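Local structure of MaoC-like dehydratase (Phytophthora Capsici, 3KH8) at residues Y50-N55 against T165-G170; Y62-G67 against Q72-F77; P88-F93 against Q221-S226; N230-D235 against K240-K245; L252-V257 against A314-G319. The protein is a hot-dog-fold lyase that probably interconverts 2-enoyl-CoA and (R)-3-hydroxyacyl-CoA thioesters by adding or removing water, as hydratase 2 relatives do. All blocks are in the same frame, centred on the assembly; numbering follows the deposited sequence.

Contact 1. Residues Y50-N55 against T165-G170; sequences YTATYN and TQFEDG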
# COMPACT_ATOMS: atom_id res chain seq x y z
N TYR A 50 10.40 -22.20 -9.57
CA TYR A 50 9.56 -21.12 -10.10
C TYR A 50 10.34 -19.81 -10.18
O TYR A 50 11.50 -19.74 -9.77
CB TYR A 50 8.27 -20.95 -9.28
CG TYR A 50 8.48 -20.52 -7.85
CD1 TYR A 50 8.38 -19.17 -7.49
CD2 TYR A 50 8.76 -21.45 -6.84
CE1 TYR A 50 8.57 -18.76 -6.17
CE2 TYR A 50 8.95 -21.05 -5.52
CZ TYR A 50 8.85 -19.70 -5.19
OH TYR A 50 9.03 -19.29 -3.90
N THR A 51 9.69 -18.79 -10.72
CA THR A 51 10.30 -17.48 -10.89
C THR A 51 9.54 -16.45 -10.06
O THR A 51 8.31 -16.50 -9.97
CB THR A 51 10.31 -17.07 -12.38
OG1 THR A 51 10.91 -18.12 -13.14
CG2 THR A 51 11.10 -15.80 -12.59
N ALA A 52 10.28 -15.55 -9.44
CA ALA A 52 9.69 -14.45 -8.68
C ALA A 52 10.25 -13.13 -9.17
O ALA A 52 11.45 -13.00 -9.43
CB ALA A 52 9.94 -14.63 -7.19
N THR A 53 9.37 -12.14 -9.30
CA THR A 53 9.74 -10.82 -9.80
C THR A 53 9.10 -9.76 -8.92
O THR A 53 7.94 -9.87 -8.53
CB THR A 53 9.30 -10.66 -11.28
OG1 THR A 53 10.01 -11.61 -12.09
CG2 THR A 53 9.60 -9.25 -11.80
N TYR A 54 9.89 -8.74 -8.58
CA TYR A 54 9.41 -7.59 -7.82
C TYR A 54 9.95 -6.33 -8.50
O TYR A 54 11.03 -6.36 -9.10
CB TYR A 54 9.92 -7.65 -6.37
CG TYR A 54 11.43 -7.51 -6.25
CD1 TYR A 54 12.02 -6.27 -5.99
CD2 TYR A 54 12.26 -8.62 -6.44
CE1 TYR A 54 13.40 -6.15 -5.90
CE2 TYR A 54 13.64 -8.49 -6.36
CZ TYR A 54 14.20 -7.26 -6.09
OH TYR A 54 15.57 -7.15 -6.02
N ASN A 55 9.20 -5.24 -8.40
CA ASN A 55 9.73 -3.93 -8.80
C ASN A 55 9.88 -3.01 -7.59
O ASN A 55 9.56 -3.40 -6.47
CB ASN A 55 8.91 -3.30 -9.95
CG ASN A 55 7.45 -3.03 -9.60
OD1 ASN A 55 7.10 -2.76 -8.46
ND2 ASN A 55 6.59 -3.09 -10.62
N THR A 165 12.71 -22.68 0.96
CA THR A 165 12.74 -21.96 -0.31
C THR A 165 14.09 -21.29 -0.46
O THR A 165 14.52 -20.53 0.41
CB THR A 165 11.61 -20.91 -0.40
OG1 THR A 165 10.34 -21.57 -0.27
CG2 THR A 165 11.65 -20.18 -1.74
N GLN A 166 14.77 -21.59 -1.56
CA GLN A 166 16.02 -20.93 -1.89
C GLN A 166 15.82 -20.00 -3.08
O GLN A 166 15.34 -20.42 -4.13
CB GLN A 166 17.11 -21.97 -2.19
CG GLN A 166 17.62 -22.70 -0.96
CD GLN A 166 18.61 -23.80 -1.31
OE1 GLN A 166 18.24 -24.87 -1.78
NE2 GLN A 166 19.89 -23.53 -1.07
N PHE A 167 16.17 -18.73 -2.90
CA PHE A 167 16.15 -17.76 -3.99
C PHE A 167 17.55 -17.44 -4.48
O PHE A 167 18.48 -17.27 -3.68
CB PHE A 167 15.43 -16.47 -3.59
CG PHE A 167 13.94 -16.60 -3.50
CD1 PHE A 167 13.18 -16.83 -4.65
CD2 PHE A 167 13.30 -16.51 -2.27
CE1 PHE A 167 11.80 -16.96 -4.57
CE2 PHE A 167 11.92 -16.64 -2.19
CZ PHE A 167 11.17 -16.86 -3.34
N GLU A 168 17.69 -17.36 -5.80
CA GLU A 168 18.96 -17.10 -6.45
C GLU A 168 18.75 -16.33 -7.75
O GLU A 168 17.67 -16.37 -8.34
CB GLU A 168 19.70 -18.42 -6.73
CG GLU A 168 18.85 -19.45 -7.48
CD GLU A 168 19.57 -20.76 -7.74
OE1 GLU A 168 20.44 -21.15 -6.93
OE2 GLU A 168 19.25 -21.41 -8.75
N ASP A 169 19.79 -15.61 -8.19
CA ASP A 169 19.84 -15.10 -9.55
C ASP A 169 21.06 -15.67 -10.27
O ASP A 169 21.67 -16.63 -9.79
CB ASP A 169 19.81 -13.56 -9.59
CG ASP A 169 20.92 -12.92 -8.77
OD1 ASP A 169 21.93 -13.59 -8.45
OD2 ASP A 169 20.78 -11.71 -8.46
N GLY A 170 21.42 -15.08 -11.41
CA GLY A 170 22.59 -15.51 -12.18
C GLY A 170 23.91 -15.39 -11.43
O GLY A 170 24.89 -16.05 -11.79
O HOH W 1 8.58 -21.42 -2.26
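Tyr50 and Phe167 meet at a slant: the phenol end of Tyr50 reaches the far rim of the Phe167 ring, with OH 3.3 Å from CZ of Phe167 and the Tyr50 CE1 atom 4.0 Å from CE1 of Phe167. Neither ring presents a clean face or edge to the other, so this is oblique aromatic contact and not a stack. In Tyr50 a chi1 of 65° folds CG over its own backbone, which turns the ring across toward strand 158-169. Ala52, two residues on, adds its methyl to the same ring, with CB 4.0 Å from Phe167 CE1. Thr165 crosses the tyrosine at about a right angle and uses both of its branches. CG2 lies 3.5 Å from Tyr50 OH and also covers one face of the Phe167 ring toward its rim, while OG1 points to a water. That water bridges the two segments, 2.7 Å from Tyr50 OH and 2.7 Å from Thr165 OG1, and gives the phenol oxygen a polar partner. The strand axes pass 9.0 Å apart at 67°; strand 141-154 is hydrogen-bonded to both. Tyr50, Ala52 and Phe167 all reach Leu91 or Pro92 of helix 91-94, consistent with the curled antiparallel sheet of a hot-dog fold that packs on a helix.

Contact 2. Residues Y62-G67 against Q72-F77; sequences YAVGIG and QFTYEF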
# COMPACT_ATOMS: atom_id res chain seq x y z
N TYR A 62 5.39 -2.95 0.35
CA TYR A 62 5.74 -3.81 1.48
C TYR A 62 6.15 -3.00 2.71
O TYR A 62 5.68 -3.27 3.82
CB TYR A 62 6.87 -4.78 1.09
CG TYR A 62 7.32 -5.64 2.26
CD1 TYR A 62 6.51 -6.67 2.75
CD2 TYR A 62 8.55 -5.42 2.88
CE1 TYR A 62 6.91 -7.46 3.83
CE2 TYR A 62 8.97 -6.21 3.97
CZ TYR A 62 8.14 -7.22 4.43
OH TYR A 62 8.53 -8.01 5.50
N ALA A 63 7.02 -2.01 2.51
CA ALA A 63 7.49 -1.16 3.61
C ALA A 63 6.32 -0.50 4.34
O ALA A 63 6.25 -0.55 5.57
CB ALA A 63 8.47 -0.11 3.10
N VAL A 64 5.38 0.09 3.59
CA VAL A 64 4.20 0.70 4.21
C VAL A 64 3.27 -0.37 4.82
O VAL A 64 2.64 -0.13 5.85
CB VAL A 64 3.41 1.69 3.27
CG1 VAL A 64 4.35 2.74 2.67
CG2 VAL A 64 2.65 0.97 2.18
N GLY A 65 3.25 -1.55 4.20
CA GLY A 65 2.46 -2.68 4.69
C GLY A 65 2.88 -3.13 6.08
O GLY A 65 2.04 -3.51 6.89
N ILE A 66 4.18 -3.08 6.37
CA ILE A 66 4.67 -3.45 7.70
C ILE A 66 4.79 -2.23 8.63
O ILE A 66 5.28 -2.34 9.76
CB ILE A 66 5.99 -4.28 7.65
CG1 ILE A 66 7.12 -3.49 6.97
CG2 ILE A 66 5.74 -5.62 6.95
CD1 ILE A 66 8.50 -4.12 7.14
N GLY A 67 4.34 -1.08 8.15
CA GLY A 67 4.26 0.13 8.96
C GLY A 67 5.54 0.94 9.04
O GLY A 67 5.62 1.87 9.84
N GLN A 72 14.63 5.51 4.05
CA GLN A 72 15.49 4.44 3.53
C GLN A 72 14.65 3.34 2.87
O GLN A 72 15.09 2.70 1.92
CB GLN A 72 16.38 3.86 4.65
CG GLN A 72 17.16 2.61 4.22
CD GLN A 72 18.34 2.28 5.13
OE1 GLN A 72 18.29 2.48 6.35
NE2 GLN A 72 19.39 1.74 4.54
N PHE A 73 13.44 3.13 3.38
CA PHE A 73 12.55 2.08 2.87
C PHE A 73 11.29 2.57 2.15
O PHE A 73 10.65 1.79 1.43
CB PHE A 73 12.17 1.11 4.00
CG PHE A 73 13.37 0.46 4.65
CD1 PHE A 73 14.15 -0.45 3.95
CD2 PHE A 73 13.72 0.78 5.96
CE1 PHE A 73 15.26 -1.04 4.54
CE2 PHE A 73 14.83 0.19 6.56
CZ PHE A 73 15.60 -0.73 5.85
N THR A 74 10.93 3.84 2.33
CA THR A 74 9.68 4.38 1.76
C THR A 74 9.88 5.40 0.64
O THR A 74 8.90 5.81 -0.00
CB THR A 74 8.80 5.05 2.83
OG1 THR A 74 9.53 6.12 3.45
CG2 THR A 74 8.36 4.04 3.88
N TYR A 75 11.12 5.81 0.40
CA TYR A 75 11.40 6.82 -0.62
C TYR A 75 12.49 6.34 -1.59
O TYR A 75 13.66 6.21 -1.21
CB TYR A 75 11.76 8.17 0.02
CG TYR A 75 12.08 9.27 -0.97
CD1 TYR A 75 11.29 9.47 -2.11
CD2 TYR A 75 13.17 10.11 -0.77
CE1 TYR A 75 11.58 10.49 -3.02
CE2 TYR A 75 13.47 11.13 -1.68
CZ TYR A 75 12.67 11.31 -2.80
OH TYR A 75 12.96 12.31 -3.70
N GLU A 76 12.09 6.09 -2.83
CA GLU A 76 12.96 5.51 -3.86
C GLU A 76 14.25 6.29 -4.13
O GLU A 76 15.23 5.71 -4.58
CB GLU A 76 12.19 5.29 -5.17
CG GLU A 76 11.70 6.56 -5.88
CD GLU A 76 10.38 7.10 -5.33
OE1 GLU A 76 9.91 6.62 -4.27
OE2 GLU A 76 9.82 8.01 -5.97
N PHE A 77 14.25 7.59 -3.86
CA PHE A 77 15.44 8.42 -4.08
C PHE A 77 16.20 8.77 -2.80
O PHE A 77 17.05 9.67 -2.80
CB PHE A 77 15.12 9.66 -4.93
CG PHE A 77 14.71 9.33 -6.33
CD1 PHE A 77 15.55 8.61 -7.17
CD2 PHE A 77 13.47 9.73 -6.82
CE1 PHE A 77 15.16 8.28 -8.46
CE2 PHE A 77 13.08 9.42 -8.11
CZ PHE A 77 13.93 8.69 -8.94
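Ala63 and Phe73 bring the last turn of helix 56-65 against the short helix 71-74, their CA atoms 6.1 Å apart. The Ala63 methyl is the inserted group: its CB lies 3.3 Å from the backbone O of Phe73 and 4.0 Å from Phe73 CB. A side chain of one carbon allows the two backbones to come this near. Phe73 starts toward the helix but then turns off at chi1 -58°, which takes CG to the side of its backbone N; its ring has no share here and instead packs edge-to-face with Phe84 and Phe263. Thr74 supplies the other apolar surface through its methyl: CG2 is 4.2 Å from Ala63 CB and 4.4 Å from CG1 of Val64. Its hydroxyl is engaged elsewhere, OG1 bonding to Ser69 O in the connecting turn. Val64 and Thr74 also touch the second subunit, on Val222 and Gln221 of that chain, which places this small apolar patch beside the dimer interface. A Schellman motif ends helix 56-65: Gly67, with positive phi, is the C-prime residue, Glu68 N bonds to Ala63 O and Gly67 N to Val64 O, and a short turn leads into helix 71-74.

Contact 3. Residues P88-F93 against Q221-S226; sequences PVCLPF and QVYRLS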
# COMPACT_ATOMS: atom_id res chain seq x y z
N PRO A 88 11.88 -10.88 1.08
CA PRO A 88 11.83 -12.19 0.41
C PRO A 88 10.72 -13.16 0.87
O PRO A 88 10.28 -13.98 0.06
CB PRO A 88 13.21 -12.77 0.68
CG PRO A 88 14.09 -11.58 0.69
CD PRO A 88 13.28 -10.49 1.36
N VAL A 89 10.25 -13.06 2.12
CA VAL A 89 9.15 -13.91 2.59
C VAL A 89 7.86 -13.77 1.78
O VAL A 89 7.02 -14.66 1.78
CB VAL A 89 8.80 -13.70 4.11
CG1 VAL A 89 10.02 -13.93 4.97
CG2 VAL A 89 8.18 -12.32 4.37
N CYS A 90 7.71 -12.63 1.10
CA CYS A 90 6.53 -12.37 0.28
C CYS A 90 6.60 -13.02 -1.10
O CYS A 90 5.57 -13.27 -1.71
CB CYS A 90 6.32 -10.86 0.12
SG CYS A 90 5.84 -10.06 1.65
N LEU A 91 7.82 -13.30 -1.57
CA LEU A 91 8.03 -13.76 -2.95
C LEU A 91 7.37 -15.10 -3.31
O LEU A 91 6.88 -15.25 -4.44
CB LEU A 91 9.51 -13.73 -3.32
CG LEU A 91 10.18 -12.35 -3.37
CD1 LEU A 91 11.69 -12.48 -3.47
CD2 LEU A 91 9.63 -11.48 -4.52
N PRO A 92 7.34 -16.08 -2.37
CA PRO A 92 6.59 -17.31 -2.65
C PRO A 92 5.08 -17.10 -2.82
O PRO A 92 4.42 -17.91 -3.47
CB PRO A 92 6.86 -18.17 -1.41
CG PRO A 92 8.14 -17.67 -0.88
CD PRO A 92 8.09 -16.19 -1.11
N PHE A 93 4.53 -16.03 -2.23
CA PHE A 93 3.13 -15.68 -2.44
C PHE A 93 2.96 -14.97 -3.80
O PHE A 93 2.05 -15.28 -4.57
CB PHE A 93 2.63 -14.74 -1.34
CG PHE A 93 2.59 -15.36 0.03
CD1 PHE A 93 1.44 -15.98 0.50
CD2 PHE A 93 3.71 -15.29 0.87
CE1 PHE A 93 1.40 -16.55 1.78
CE2 PHE A 93 3.68 -15.86 2.15
CZ PHE A 93 2.52 -16.48 2.60
N GLN A 221 -5.28 -4.84 5.64
CA GLN A 221 -5.79 -4.41 4.34
C GLN A 221 -4.67 -3.88 3.45
O GLN A 221 -4.74 -3.99 2.22
CB GLN A 221 -6.87 -3.33 4.49
CG GLN A 221 -8.10 -3.74 5.30
CD GLN A 221 -9.22 -2.71 5.22
OE1 GLN A 221 -9.00 -1.58 4.78
NE2 GLN A 221 -10.42 -3.09 5.65
N VAL A 222 -3.64 -3.31 4.08
CA VAL A 222 -2.48 -2.79 3.36
C VAL A 222 -1.43 -3.89 3.18
O VAL A 222 -0.90 -4.07 2.09
CB VAL A 222 -1.86 -1.55 4.06
CG1 VAL A 222 -0.74 -0.94 3.21
CG2 VAL A 222 -2.93 -0.50 4.34
N TYR A 223 -1.14 -4.61 4.26
CA TYR A 223 -0.11 -5.66 4.21
C TYR A 223 -0.41 -6.76 3.18
O TYR A 223 0.51 -7.25 2.52
CB TYR A 223 0.16 -6.28 5.60
CG TYR A 223 1.24 -7.33 5.52
CD1 TYR A 223 2.59 -6.98 5.48
CD2 TYR A 223 0.92 -8.69 5.43
CE1 TYR A 223 3.58 -7.94 5.37
CE2 TYR A 223 1.91 -9.66 5.32
CZ TYR A 223 3.23 -9.27 5.29
OH TYR A 223 4.22 -10.22 5.18
N ARG A 224 -1.68 -7.13 3.04
CA ARG A 224 -2.06 -8.20 2.09
C ARG A 224 -1.67 -7.91 0.64
O ARG A 224 -1.56 -8.83 -0.18
CB ARG A 224 -3.56 -8.52 2.20
CG ARG A 224 -4.52 -7.42 1.76
CD ARG A 224 -5.92 -7.67 2.33
NE ARG A 224 -6.52 -8.90 1.80
CZ ARG A 224 -7.18 -8.98 0.64
NH1 ARG A 224 -7.33 -7.90 -0.12
NH2 ARG A 224 -7.69 -10.14 0.25
N LEU A 225 -1.45 -6.63 0.33
CA LEU A 225 -1.13 -6.21 -1.03
C LEU A 225 0.28 -6.62 -1.45
O LEU A 225 0.65 -6.49 -2.61
CB LEU A 225 -1.35 -4.69 -1.19
CG LEU A 225 -2.76 -4.19 -0.82
CD1 LEU A 225 -2.95 -2.70 -1.07
CD2 LEU A 225 -3.84 -4.97 -1.55
N SER A 226 1.05 -7.15 -0.50
CA SER A 226 2.38 -7.69 -0.79
C SER A 226 2.35 -9.18 -1.16
O SER A 226 3.40 -9.77 -1.41
CB SER A 226 3.34 -7.43 0.39
OG SER A 226 3.67 -6.05 0.46
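Cys90 is the residue of 88-93 that reaches Tyr223 and Ser226. From its CB, which lies 3.5 Å from the backbone O of Ser226, the side chain runs on with SG pointing away from its own carbonyl (chi1 -69°). This sends the sulfur alongside Ser226, where SG comes 3.8 Å from Ser226 CB, and on to the hydroxyl end of Tyr223, with SG 3.9 Å from OH. The sulfur also stands 5.5 Å from the centroid of the Tyr223 ring, 51° off the ring normal: an oblique sulfur-aromatic contact, neither over the face nor at the edge. Tyr223 extends to this point because CG stands trans to the main-chain N (chi1 -179°). Its ring is held from another direction by an edge-to-face pairing with His250, and Tyr62 of helix 56-65 packs on Cys90, Tyr223 and Ser226 alike. The contact is buried and rests on van der Waals and sulfur-aromatic forces. Next to Tyr223, Arg224 forms a salt bridge with Glu76 of the second subunit. The Tyr-Arg-Leu-Ser run of 223-226 opens the hydratase 2 motif of the MaoC-like half, here packed on the 3-10 turn of the N-terminal half.

Contact 4. Residues N230-D235 against K240-K245; sequences NSLHID and KSVGFK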
# COMPACT_ATOMS: atom_id res chain seq x y z
N ASN A 230 -5.20 -14.15 1.71
CA ASN A 230 -6.01 -14.99 2.60
C ASN A 230 -7.16 -14.22 3.25
O ASN A 230 -6.94 -13.20 3.93
CB ASN A 230 -5.11 -15.62 3.68
CG ASN A 230 -5.79 -16.77 4.43
OD1 ASN A 230 -7.02 -16.89 4.46
ND2 ASN A 230 -4.97 -17.62 5.05
N SER A 231 -8.38 -14.70 3.05
CA SER A 231 -9.59 -14.06 3.58
C SER A 231 -9.62 -13.99 5.11
O SER A 231 -10.33 -13.16 5.68
CB SER A 231 -10.85 -14.77 3.07
OG SER A 231 -10.85 -16.14 3.45
N LEU A 232 -8.83 -14.84 5.76
CA LEU A 232 -8.70 -14.86 7.22
C LEU A 232 -8.32 -13.48 7.78
O LEU A 232 -8.73 -13.13 8.89
CB LEU A 232 -7.66 -15.92 7.64
CG LEU A 232 -7.33 -16.12 9.13
CD1 LEU A 232 -8.54 -16.59 9.92
CD2 LEU A 232 -6.17 -17.09 9.30
N HIS A 233 -7.57 -12.71 7.01
CA HIS A 233 -7.05 -11.43 7.50
C HIS A 233 -7.91 -10.21 7.16
O HIS A 233 -7.56 -9.08 7.50
CB HIS A 233 -5.60 -11.23 7.01
CG HIS A 233 -4.72 -12.41 7.29
ND1 HIS A 233 -4.43 -12.83 8.57
CD2 HIS A 233 -4.08 -13.26 6.45
CE1 HIS A 233 -3.64 -13.89 8.51
NE2 HIS A 233 -3.41 -14.17 7.24
N ILE A 234 -9.05 -10.43 6.51
CA ILE A 234 -9.88 -9.32 6.06
C ILE A 234 -11.40 -9.52 6.21
O ILE A 234 -12.12 -8.59 6.57
CB ILE A 234 -9.48 -8.85 4.63
CG1 ILE A 234 -10.20 -7.54 4.25
CG2 ILE A 234 -9.68 -9.96 3.60
CD1 ILE A 234 -9.51 -6.74 3.16
N ASP A 235 -11.88 -10.74 5.94
CA ASP A 235 -13.31 -11.05 5.99
C ASP A 235 -13.71 -11.47 7.40
O ASP A 235 -13.33 -12.55 7.85
CB ASP A 235 -13.65 -12.15 4.97
CG ASP A 235 -15.16 -12.39 4.82
OD1 ASP A 235 -15.97 -11.91 5.64
OD2 ASP A 235 -15.53 -13.07 3.84
N LYS A 240 -14.72 -15.04 12.09
CA LYS A 240 -15.70 -15.56 13.06
C LYS A 240 -15.97 -17.04 12.84
O LYS A 240 -16.25 -17.78 13.79
CB LYS A 240 -17.01 -14.77 12.99
CG LYS A 240 -16.97 -13.41 13.65
CD LYS A 240 -18.25 -12.64 13.38
CE LYS A 240 -18.21 -11.26 14.02
NZ LYS A 240 -19.41 -10.45 13.64
N SER A 241 -15.89 -17.46 11.58
CA SER A 241 -16.07 -18.85 11.17
C SER A 241 -15.12 -19.82 11.88
O SER A 241 -15.51 -20.94 12.20
CB SER A 241 -15.92 -18.97 9.65
OG SER A 241 -15.46 -20.25 9.25
N VAL A 242 -13.89 -19.38 12.11
CA VAL A 242 -12.86 -20.22 12.73
C VAL A 242 -12.57 -19.84 14.19
O VAL A 242 -11.60 -20.33 14.78
CB VAL A 242 -11.55 -20.26 11.90
CG1 VAL A 242 -11.75 -21.07 10.62
CG2 VAL A 242 -11.04 -18.85 11.59
N GLY A 243 -13.39 -18.97 14.76
CA GLY A 243 -13.36 -18.70 16.21
C GLY A 243 -12.96 -17.31 16.67
O GLY A 243 -13.16 -16.98 17.84
N PHE A 244 -12.40 -16.50 15.77
CA PHE A 244 -11.93 -15.16 16.13
C PHE A 244 -13.05 -14.11 16.17
O PHE A 244 -14.02 -14.21 15.42
CB PHE A 244 -10.81 -14.70 15.18
CG PHE A 244 -9.63 -15.64 15.12
CD1 PHE A 244 -8.75 -15.74 16.19
CD2 PHE A 244 -9.39 -16.39 13.98
CE1 PHE A 244 -7.65 -16.60 16.14
CE2 PHE A 244 -8.29 -17.26 13.91
CZ PHE A 244 -7.42 -17.36 14.99
N LYS A 245 -12.90 -13.11 17.03
CA LYS A 245 -13.86 -12.00 17.14
C LYS A 245 -13.82 -11.09 15.91
O LYS A 245 -14.82 -10.47 15.54
CB LYS A 245 -13.59 -11.17 18.41
CG LYS A 245 -12.18 -10.58 18.50
CD LYS A 245 -11.94 -9.81 19.80
CE LYS A 245 -10.47 -9.44 19.95
NZ LYS A 245 -10.21 -8.62 21.16
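Leu232 belongs to the hydratase 2 motif, the Asp-X-Asn-X-Leu-His run that in relatives lines the active site, and here it packs on Val242 and Phe244 just beyond the end of helix 236-241. Its CG is anti to the backbone N (chi1 179°), carrying the isobutyl group toward the residues after the helix. One methyl does all the touching: CD1 lies 3.8 Å from CG2 of Val242, the two side chains crossing at about a right angle, and 4.1 Å from CE2 of Phe244, whose ring it approaches at a slant. Behind this methyl, CG of Leu232 rests over the rim of one face of the neighbouring His233 ring. That imidazole is stacked on its own account with His250, and its ND1 bonds to Ile248 O.

Both backbones are shaped by local turns. Asn230 forms an Asx turn: its OD1 accepts from Leu232 N at 3.0 Å in a nearly straight bond (169°), although the N lies well above the carbonyl plane of the amide. Ser231 O then receives two backbone donors, Ile234 N at 3.1 Å and Asp235 N at 2.9 Å. Asp235 is the N-cap of helix 236-241, and Gly243, with positive phi, closes that helix as the C-prime residue of a Schellman motif, which swings Phe244 back toward Leu232. Across the contact there is only methyl-methyl and methyl-aromatic dispersion, without direction of its own, so the position of Leu232 probably owes more to the backbone bonds than to this partly exposed patch.

Contact 5. Residues L252-V257 against A314-G319; sequences LCSMGV and AVIVDG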
# COMPACT_ATOMS: atom_id res chain seq x y z
N LEU A 252 3.31 -12.89 9.40
CA LEU A 252 4.50 -12.35 8.75
C LEU A 252 4.61 -10.82 8.83
O LEU A 252 5.71 -10.28 8.77
CB LEU A 252 4.61 -12.83 7.30
CG LEU A 252 5.06 -14.29 7.12
CD1 LEU A 252 4.91 -14.73 5.65
CD2 LEU A 252 6.49 -14.49 7.61
N CYS A 253 3.47 -10.14 8.97
CA CYS A 253 3.46 -8.70 9.20
C CYS A 253 4.01 -8.39 10.61
O CYS A 253 4.85 -7.50 10.77
CB CYS A 253 2.05 -8.12 9.03
SG CYS A 253 1.93 -6.31 9.22
N SER A 254 3.54 -9.14 11.61
CA SER A 254 4.10 -9.06 12.97
C SER A 254 5.61 -9.31 12.97
O SER A 254 6.35 -8.64 13.68
CB SER A 254 3.41 -10.08 13.89
OG SER A 254 2.05 -9.75 14.06
N MET A 255 6.04 -10.28 12.17
CA MET A 255 7.46 -10.57 12.02
C MET A 255 8.18 -9.37 11.41
O MET A 255 9.31 -9.05 11.80
CB MET A 255 7.67 -11.83 11.17
CG MET A 255 9.12 -12.34 11.16
SD MET A 255 9.28 -13.83 10.17
CE MET A 255 11.02 -14.22 10.40
N GLY A 256 7.53 -8.71 10.45
CA GLY A 256 8.04 -7.48 9.86
C GLY A 256 8.22 -6.37 10.88
O GLY A 256 9.24 -5.68 10.89
N VAL A 257 7.22 -6.21 11.74
CA VAL A 257 7.25 -5.19 12.80
C VAL A 257 8.43 -5.43 13.75
O VAL A 257 9.17 -4.50 14.08
CB VAL A 257 5.90 -5.10 13.56
CG1 VAL A 257 6.00 -4.20 14.78
CG2 VAL A 257 4.81 -4.57 12.62
N ALA A 314 0.18 -10.50 25.66
CA ALA A 314 0.31 -11.80 25.02
C ALA A 314 1.49 -11.82 24.05
O ALA A 314 1.60 -10.96 23.17
CB ALA A 314 -0.97 -12.17 24.29
N VAL A 315 2.37 -12.81 24.21
CA VAL A 315 3.47 -12.99 23.27
C VAL A 315 2.92 -13.53 21.94
O VAL A 315 2.22 -14.55 21.92
CB VAL A 315 4.58 -13.91 23.83
CG1 VAL A 315 5.09 -13.40 25.19
CG2 VAL A 315 4.10 -15.33 23.95
N ILE A 316 3.20 -12.83 20.84
CA ILE A 316 2.72 -13.24 19.52
C ILE A 316 3.82 -13.83 18.65
O ILE A 316 3.57 -14.67 17.79
CB ILE A 316 1.98 -12.09 18.77
CG1 ILE A 316 2.90 -10.87 18.58
CG2 ILE A 316 0.70 -11.72 19.52
CD1 ILE A 316 2.37 -9.81 17.62
N VAL A 317 5.05 -13.37 18.89
CA VAL A 317 6.23 -13.88 18.21
C VAL A 317 7.22 -14.27 19.31
O VAL A 317 7.64 -13.43 20.10
CB VAL A 317 6.85 -12.81 17.28
CG1 VAL A 317 8.08 -13.36 16.59
CG2 VAL A 317 5.83 -12.32 16.25
N ASP A 318 7.56 -15.55 19.36
CA ASP A 318 8.38 -16.09 20.45
C ASP A 318 9.62 -16.77 19.90
O ASP A 318 9.71 -17.05 18.69
CB ASP A 318 7.55 -17.09 21.27
CG ASP A 318 7.96 -17.15 22.75
OD1 ASP A 318 9.05 -16.65 23.13
OD2 ASP A 318 7.19 -17.72 23.53
N GLY A 319 10.59 -17.02 20.78
CA GLY A 319 11.82 -17.73 20.42
C GLY A 319 12.60 -17.06 19.30
O GLY A 319 13.19 -17.74 18.45
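Ser254, on the long helix 251-266, packs against a classic beta bulge in strand 314-324, where Ile316 and Val317 both face Ala307 of strand 302-309. In a regular strand two successive residues point to opposite faces; here the bulge turns both toward the helix. Ile316 makes the nearer approach. Its chi1 of 59° swings CG1 over the backbone and the chain then runs out extended, so that CD1 ends 3.6 Å from Ser254 OG and 3.9 Å from Ser254 CB. Val317 comes in beside it through a single branch, CG2, which lies 4.1 Å from Ser254 CB. The serine hydroxyl is thus met by a methyl, in van der Waals contact.

A helix laid on the concave side of a curled antiparallel sheet is the defining feature of the hot-dog fold, and helix 251-266 fills that place in the MaoC-like half. The small Ser254 faces the bulged strand, while its neighbour Met255 goes to Ile277 and Val279 of strand 274-281, where Val317 also packs on Val279. Within the helix, Leu252 O accepts from Gly256 N at 2.9 Å.

Beyond the bulge the chain turns sharply. Asp318 OD1 takes the N-H of Gly319 at 2.8 Å in a bent bond (139°), met on the anti side of the carboxylate and 31° out of its plane. The same oxygen also accepts from Gln306 NE2, and Gly319 passes the corner with positive phi.

Along the chain contact 2 is nested inside contact 1, contact 3 interlocks with contact 1, and contacts 4 and 5 follow. Contacts 1 and 5 reach one continuous curled sheet, in its N-terminal and MaoC-like parts, and contact 3 lies between them, its centre 14 Å from that of contact 1 and 16 Å from that of contact 5. Helix 91-94 joins contact 3 to contact 1, and helix 251-266 joins it to contact 5. Contact 2 touches contacts 3 and 5 through the end of helix 56-65 and Ile66. Contact 4 lies outermost and meets contact 3 at Ile234. Contacts 2, 3 and 4, and Asn55 of contact 1, reach the second subunit, so the junction of the two halves at contact 3 also lies at the dimer interface.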